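Local coordinates for ssDNA binding protein (Aeropyrum pernix, PDB 4PSN) that probably binds single-stranded DNA, holding it within a system of tunnels formed between the subunits of its assembly, at residues 23-28 and 44-49. Numbering follows the deposited sequence.
Sequences RVLFAQ and AMAAGN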
# COMPACT_ATOMS: atom_id res chain seq x y z
N ARG C 23 10.77 -3.71 7.41
CA ARG C 23 10.56 -3.58 5.97
C ARG C 23 10.63 -2.14 5.47
O ARG C 23 11.21 -1.88 4.41
CB ARG C 23 9.24 -4.24 5.55
CG ARG C 23 9.34 -5.76 5.61
CD ARG C 23 8.00 -6.43 5.34
NE ARG C 23 8.09 -7.88 5.53
CZ ARG C 23 7.04 -8.68 5.65
NH1 ARG C 23 5.81 -8.17 5.60
NH2 ARG C 23 7.21 -9.98 5.83
N VAL C 24 10.05 -1.22 6.23
CA VAL C 24 10.09 0.19 5.87
C VAL C 24 11.53 0.74 5.91
O VAL C 24 11.94 1.51 5.04
CB VAL C 24 9.16 1.03 6.78
CG1 VAL C 24 9.37 2.53 6.55
CG2 VAL C 24 7.69 0.63 6.55
N LEU C 25 12.30 0.34 6.92
CA LEU C 25 13.67 0.84 7.04
C LEU C 25 14.52 0.35 5.87
O LEU C 25 15.31 1.10 5.31
CB LEU C 25 14.31 0.41 8.36
CG LEU C 25 15.65 1.07 8.63
CD1 LEU C 25 15.45 2.58 8.73
CD2 LEU C 25 16.27 0.54 9.91
N PHE C 26 14.34 -0.91 5.51
CA PHE C 26 15.06 -1.46 4.38
C PHE C 26 14.67 -0.75 3.08
O PHE C 26 15.52 -0.47 2.25
CB PHE C 26 14.85 -2.97 4.27
CG PHE C 26 15.92 -3.77 4.95
CD1 PHE C 26 17.16 -3.97 4.34
CD2 PHE C 26 15.69 -4.34 6.20
CE1 PHE C 26 18.15 -4.70 4.97
CE2 PHE C 26 16.68 -5.09 6.83
CZ PHE C 26 17.92 -5.26 6.21
N ALA C 27 13.38 -0.47 2.90
CA ALA C 27 12.91 0.20 1.69
C ALA C 27 13.51 1.60 1.58
O ALA C 27 13.91 2.03 0.50
CB ALA C 27 11.40 0.27 1.66
N GLN C 28 13.57 2.31 2.71
CA GLN C 28 14.09 3.67 2.73
C GLN C 28 15.60 3.73 2.55
O GLN C 28 16.13 4.74 2.08
CB GLN C 28 13.70 4.38 4.04
CG GLN C 28 12.20 4.65 4.19
CD GLN C 28 11.90 5.57 5.35
OE1 GLN C 28 12.76 5.80 6.20
NE2 GLN C 28 10.70 6.12 5.38
N ALA C 44 19.83 -4.09 9.30
CA ALA C 44 19.15 -5.14 10.06
C ALA C 44 19.30 -4.90 11.56
O ALA C 44 18.35 -5.10 12.32
CB ALA C 44 19.69 -6.53 9.68
N MSE C 45 20.47 -4.45 11.97
CA MSE C 45 20.74 -4.21 13.39
C MSE C 45 20.04 -2.98 13.90
O MSE C 45 19.52 -2.96 15.02
CB MSE C 45 22.23 -4.08 13.65
CG MSE C 45 22.98 -5.40 13.55
SE MSE C 45 24.89 -5.04 13.76
CE MSE C 45 24.77 -3.56 15.03
N ALA C 46 20.05 -1.93 13.08
CA ALA C 46 19.32 -0.71 13.42
C ALA C 46 17.85 -1.03 13.65
O ALA C 46 17.26 -0.61 14.65
CB ALA C 46 19.49 0.34 12.31
N ALA C 47 17.24 -1.76 12.73
CA ALA C 47 15.83 -2.10 12.85
C ALA C 47 15.58 -3.01 14.04
O ALA C 47 14.59 -2.85 14.77
CB ALA C 47 15.33 -2.75 11.58
N GLY C 48 16.47 -3.99 14.24
CA GLY C 48 16.34 -4.90 15.36
C GLY C 48 16.45 -4.22 16.72
O GLY C 48 15.66 -4.50 17.63
N ASN C 49 17.43 -3.34 16.86
CA ASN C 49 17.55 -2.51 18.06
C ASN C 49 16.32 -1.64 18.31
O ASN C 49 15.84 -1.52 19.44
CB ASN C 49 18.78 -1.60 17.97
CG ASN C 49 20.08 -2.37 18.05
OD1 ASN C 49 20.12 -3.50 18.53
ND2 ASN C 49 21.17 -1.75 17.59
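Leu-25 reaches Ala-46 and Ala-47 because its CG stands anti to the backbone N (chi1 -171°) and, with chi2 at 62°, CD2 lies roughly anti to CA and extends the chain. This one methyl does the touching: CD2 lies 3.8 Å from Ala-47 CB, equally near Ala-47 N, and 4.0 Å from Ala-46 CB, so the branch rests across two successive alanines, whose methyls point toward helix 17-28. Phe-26 makes the second point of contact with the far end of its ring, CZ coming to 3.8 Å from Ala-44 N and 4.1 Å from Ala-44 CB, with the ring oblique to that nitrogen; it meets the backbone of Ala-44 and the flank of its CB. An alanine in place of Phe-26 would probably open a gap beside Ala-44. This is plain helix-helix packing, purely van der Waals and modest, burying 183 Å² in all. The axes of the two short segments are roughly antiparallel (148°), with a closest approach of 9.7 Å. Leu-25 and Phe-26 also pack on Val-43, one turn before Ala-47, while Ala-46 meets Ile-83 and Phe-85; helix 17-28 is thereby joined to helix 40-61, which lies against strand 83-97 of the three-stranded antiparallel sheet.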